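PDB 4KWA: transcriptional regulator from Saccharomonospora viridis, which probably represses transcription as a TetR-family DNA-binding regulator and binds a choline ion in its C-terminal domain. Local coordinates for residues A[56-66]-A[94-105]. Numbering follows the deposited sequence.
Sequences LRRNVKLAFDR and LLRDEWSVWLQV. With CHT (choline ion), chain E.
R66 and E98 meet end-on in a two-pronged salt bridge, a clear example of how a buried carboxylate can tie two helices together. NH1 gives to OE1 at 2.9 Å, and NH2 of R66 to OE2 of E98 at 2.6 Å, both on the syn side, the planes 32° apart. A bend at chi3 (-51°) turns the guanidinium back over A63, whose CA lies under one face; CD2 of L95 sits over the rim of the opposite face. OE2 of E98 accepts a second hydrogen bond, from ND2 of N59 (2.7 Å), arriving from the other carboxylate face, so three bonds grip E98 and probably favour its ionised form. The amide's OD1 is buried without a partner.

CD2 of L56 rests against CG1 of V101 and CG2 of V105, 3.6 Å from each, and touches the indole of W102. CG2 of V60 meets the W102 ring at its edge, 3.4 Å from CH2, while C5 of choline lies over one face. Segments 56-66 and 94-105, 135° apart in direction, join helix 48-71, after the predicted helix-turn-helix, to helix 94-109, whose W99 packs a ring face on choline, an arrangement characteristic of the all-helical TetR fold.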
# COMPACT_ATOMS: atom_id res chain seq x y z
N LEU A 56 -8.72 -8.90 12.83
CA LEU A 56 -7.32 -8.81 12.34
C LEU A 56 -6.47 -9.76 13.23
O LEU A 56 -5.60 -10.48 12.74
CB LEU A 56 -6.77 -7.42 12.51
CG LEU A 56 -7.38 -6.37 11.61
CD1 LEU A 56 -6.97 -4.99 12.05
CD2 LEU A 56 -6.93 -6.61 10.20
N ARG A 57 -6.70 -9.72 14.52
CA ARG A 57 -5.91 -10.56 15.40
C ARG A 57 -6.09 -12.03 15.04
O ARG A 57 -5.11 -12.80 14.95
CB ARG A 57 -6.31 -10.34 16.84
CG ARG A 57 -5.30 -10.84 17.88
CD ARG A 57 -5.83 -10.73 19.30
NE ARG A 57 -6.55 -9.47 19.58
CZ ARG A 57 -5.98 -8.29 19.79
NH1 ARG A 57 -6.73 -7.24 20.11
NH2 ARG A 57 -4.66 -8.19 19.79
N ARG A 58 -7.34 -12.42 14.78
CA ARG A 58 -7.62 -13.81 14.41
C ARG A 58 -6.96 -14.17 13.08
O ARG A 58 -6.39 -15.26 12.89
CB ARG A 58 -9.16 -14.10 14.35
CG ARG A 58 -9.45 -15.57 14.06
CD ARG A 58 -10.99 -15.79 13.93
NE ARG A 58 -11.28 -17.03 13.21
CZ ARG A 58 -11.47 -17.15 11.90
NH1 ARG A 58 -11.43 -16.08 11.08
NH2 ARG A 58 -11.72 -18.36 11.39
N ASN A 59 -6.98 -13.25 12.14
CA ASN A 59 -6.40 -13.57 10.88
C ASN A 59 -4.90 -13.63 10.92
O ASN A 59 -4.30 -14.42 10.19
CB ASN A 59 -6.87 -12.56 9.83
CG ASN A 59 -6.18 -12.76 8.54
OD1 ASN A 59 -5.06 -12.21 8.35
ND2 ASN A 59 -6.67 -13.71 7.76
N VAL A 60 -4.27 -12.77 11.71
CA VAL A 60 -2.78 -12.78 11.80
C VAL A 60 -2.39 -14.14 12.32
O VAL A 60 -1.42 -14.72 11.84
CB VAL A 60 -2.23 -11.66 12.70
CG1 VAL A 60 -0.81 -11.92 13.27
CG2 VAL A 60 -2.37 -10.33 11.99
N LYS A 61 -3.13 -14.66 13.29
CA LYS A 61 -2.83 -16.01 13.78
C LYS A 61 -3.04 -17.11 12.74
O LYS A 61 -2.26 -18.04 12.64
CB LYS A 61 -3.71 -16.29 15.00
CG LYS A 61 -3.80 -17.75 15.38
CD LYS A 61 -4.27 -17.98 16.80
CE LYS A 61 -3.08 -18.14 17.72
NZ LYS A 61 -2.32 -19.40 17.45
N LEU A 62 -4.17 -17.11 12.05
CA LEU A 62 -4.41 -18.09 11.02
C LEU A 62 -3.28 -18.07 10.03
O LEU A 62 -2.81 -19.13 9.55
CB LEU A 62 -5.69 -17.69 10.21
CG LEU A 62 -7.05 -17.86 10.91
CD1 LEU A 62 -8.13 -17.17 10.08
CD2 LEU A 62 -7.37 -19.33 11.20
N ALA A 63 -2.87 -16.86 9.67
CA ALA A 63 -1.84 -16.68 8.59
C ALA A 63 -0.47 -17.19 9.00
O ALA A 63 0.25 -17.77 8.20
CB ALA A 63 -1.78 -15.24 8.14
N PHE A 64 -0.14 -17.03 10.26
CA PHE A 64 1.07 -17.53 10.78
C PHE A 64 1.03 -19.07 10.94
O PHE A 64 1.97 -19.78 10.57
CB PHE A 64 1.36 -16.83 12.08
CG PHE A 64 2.61 -17.33 12.73
CD1 PHE A 64 3.85 -16.91 12.29
CD2 PHE A 64 2.52 -18.22 13.80
CE1 PHE A 64 5.02 -17.41 12.88
CE2 PHE A 64 3.67 -18.69 14.40
CZ PHE A 64 4.91 -18.28 13.93
N ASP A 65 -0.13 -19.62 11.33
CA ASP A 65 -0.25 -21.05 11.38
C ASP A 65 -0.03 -21.66 9.95
O ASP A 65 0.63 -22.70 9.76
CB ASP A 65 -1.63 -21.41 11.91
CG ASP A 65 -1.75 -21.25 13.38
OD1 ASP A 65 -0.70 -21.12 14.07
OD2 ASP A 65 -2.90 -21.37 13.85
N ARG A 66 -0.59 -20.99 8.94
CA ARG A 66 -0.50 -21.42 7.55
C ARG A 66 1.01 -21.46 7.16
O ARG A 66 1.53 -22.40 6.54
CB ARG A 66 -1.27 -20.37 6.67
CG ARG A 66 -1.22 -20.52 5.16
CD ARG A 66 -1.78 -19.26 4.47
NE ARG A 66 -3.09 -18.89 5.01
CZ ARG A 66 -3.54 -17.64 5.13
NH1 ARG A 66 -2.82 -16.60 4.73
NH2 ARG A 66 -4.74 -17.44 5.65
N LEU A 94 -8.91 -16.57 0.06
CA LEU A 94 -8.53 -16.03 1.32
C LEU A 94 -7.31 -15.09 1.20
O LEU A 94 -7.32 -14.02 1.80
CB LEU A 94 -8.19 -17.23 2.27
CG LEU A 94 -7.74 -16.82 3.67
CD1 LEU A 94 -8.64 -15.81 4.31
CD2 LEU A 94 -7.60 -18.00 4.65
N LEU A 95 -6.30 -15.49 0.45
CA LEU A 95 -5.11 -14.59 0.34
C LEU A 95 -5.46 -13.23 -0.34
O LEU A 95 -5.08 -12.17 0.11
CB LEU A 95 -3.97 -15.26 -0.29
CG LEU A 95 -3.45 -16.54 0.41
CD1 LEU A 95 -2.04 -16.93 0.05
CD2 LEU A 95 -3.62 -16.58 1.86
N ARG A 96 -6.27 -13.27 -1.38
CA ARG A 96 -6.73 -12.00 -2.03
C ARG A 96 -7.52 -11.16 -1.04
O ARG A 96 -7.28 -9.94 -0.89
CB ARG A 96 -7.60 -12.31 -3.24
CG ARG A 96 -8.17 -11.09 -3.95
CD ARG A 96 -7.07 -10.31 -4.59
NE ARG A 96 -7.57 -9.29 -5.55
CZ ARG A 96 -7.38 -9.27 -6.86
NH1 ARG A 96 -7.86 -8.24 -7.56
NH2 ARG A 96 -6.65 -10.20 -7.52
N ASP A 97 -8.39 -11.81 -0.25
CA ASP A 97 -9.15 -11.09 0.79
C ASP A 97 -8.25 -10.50 1.84
O ASP A 97 -8.48 -9.38 2.35
CB ASP A 97 -10.16 -12.03 1.43
CG ASP A 97 -11.35 -12.34 0.53
OD1 ASP A 97 -11.55 -11.70 -0.49
OD2 ASP A 97 -12.06 -13.31 0.82
N GLU A 98 -7.25 -11.27 2.29
CA GLU A 98 -6.33 -10.73 3.26
C GLU A 98 -5.68 -9.47 2.74
O GLU A 98 -5.65 -8.46 3.44
CB GLU A 98 -5.33 -11.80 3.69
CG GLU A 98 -5.98 -12.92 4.49
CD GLU A 98 -4.97 -13.98 4.92
OE1 GLU A 98 -3.81 -13.91 4.52
OE2 GLU A 98 -5.30 -14.86 5.71
N TRP A 99 -5.24 -9.49 1.46
CA TRP A 99 -4.70 -8.30 0.90
C TRP A 99 -5.67 -7.16 0.96
O TRP A 99 -5.29 -6.05 1.28
CB TRP A 99 -4.21 -8.53 -0.55
CG TRP A 99 -2.80 -9.08 -0.64
CD1 TRP A 99 -2.41 -10.35 -0.51
CD2 TRP A 99 -1.59 -8.30 -0.74
NE1 TRP A 99 -1.03 -10.45 -0.58
CE2 TRP A 99 -0.50 -9.20 -0.73
CE3 TRP A 99 -1.32 -6.94 -0.84
CZ2 TRP A 99 0.87 -8.78 -0.86
CZ3 TRP A 99 0.05 -6.52 -0.99
CH2 TRP A 99 1.12 -7.44 -1.00
N SER A 100 -6.92 -7.44 0.60
CA SER A 100 -7.98 -6.42 0.61
C SER A 100 -8.08 -5.75 1.97
O SER A 100 -8.30 -4.54 2.05
CB SER A 100 -9.35 -7.01 0.22
OG SER A 100 -9.39 -7.50 -1.12
N VAL A 101 -7.97 -6.54 3.03
CA VAL A 101 -8.05 -6.04 4.36
C VAL A 101 -6.77 -5.27 4.75
O VAL A 101 -6.89 -4.20 5.39
CB VAL A 101 -8.30 -7.16 5.35
CG1 VAL A 101 -8.19 -6.62 6.78
CG2 VAL A 101 -9.67 -7.74 5.04
N TRP A 102 -5.59 -5.83 4.42
CA TRP A 102 -4.33 -5.12 4.74
C TRP A 102 -4.24 -3.75 4.11
O TRP A 102 -3.82 -2.81 4.83
CB TRP A 102 -3.03 -5.93 4.60
CG TRP A 102 -3.00 -7.13 5.52
CD1 TRP A 102 -3.03 -8.43 5.13
CD2 TRP A 102 -2.99 -7.14 6.97
NE1 TRP A 102 -3.02 -9.26 6.24
CE2 TRP A 102 -3.04 -8.49 7.38
CE3 TRP A 102 -3.03 -6.12 7.98
CZ2 TRP A 102 -3.01 -8.87 8.72
CZ3 TRP A 102 -2.99 -6.49 9.32
CH2 TRP A 102 -3.01 -7.87 9.68
N LEU A 103 -4.68 -3.61 2.87
CA LEU A 103 -4.73 -2.27 2.25
C LEU A 103 -5.59 -1.33 3.14
O LEU A 103 -5.28 -0.11 3.30
CB LEU A 103 -5.33 -2.28 0.84
CG LEU A 103 -4.38 -2.39 -0.36
CD1 LEU A 103 -3.57 -3.65 -0.36
CD2 LEU A 103 -5.05 -2.25 -1.70
N GLN A 104 -6.68 -1.82 3.69
CA GLN A 104 -7.52 -0.95 4.55
C GLN A 104 -6.83 -0.62 5.90
O GLN A 104 -7.02 0.44 6.51
CB GLN A 104 -8.89 -1.59 4.72
CG GLN A 104 -9.63 -1.85 3.44
CD GLN A 104 -10.93 -2.59 3.73
OE1 GLN A 104 -11.82 -2.08 4.44
NE2 GLN A 104 -11.05 -3.71 3.15
N VAL A 105 -6.09 -1.61 6.36
CA VAL A 105 -5.38 -1.45 7.59
C VAL A 105 -4.29 -0.44 7.50
O VAL A 105 -4.08 0.36 8.45
CB VAL A 105 -4.86 -2.80 8.09
CG1 VAL A 105 -3.86 -2.68 9.26
CG2 VAL A 105 -6.06 -3.54 8.62
C4 CHT E . 1.89 -8.11 5.77
C5 CHT E . 1.16 -9.11 4.87
C6 CHT E . 0.52 -7.40 3.19
C7 CHT E . 0.00 -9.71 2.86
C8 CHT E . 2.33 -8.88 2.75
O6 CHT E . 1.49 -8.41 7.11
N1 CHT E . 1.02 -8.77 3.42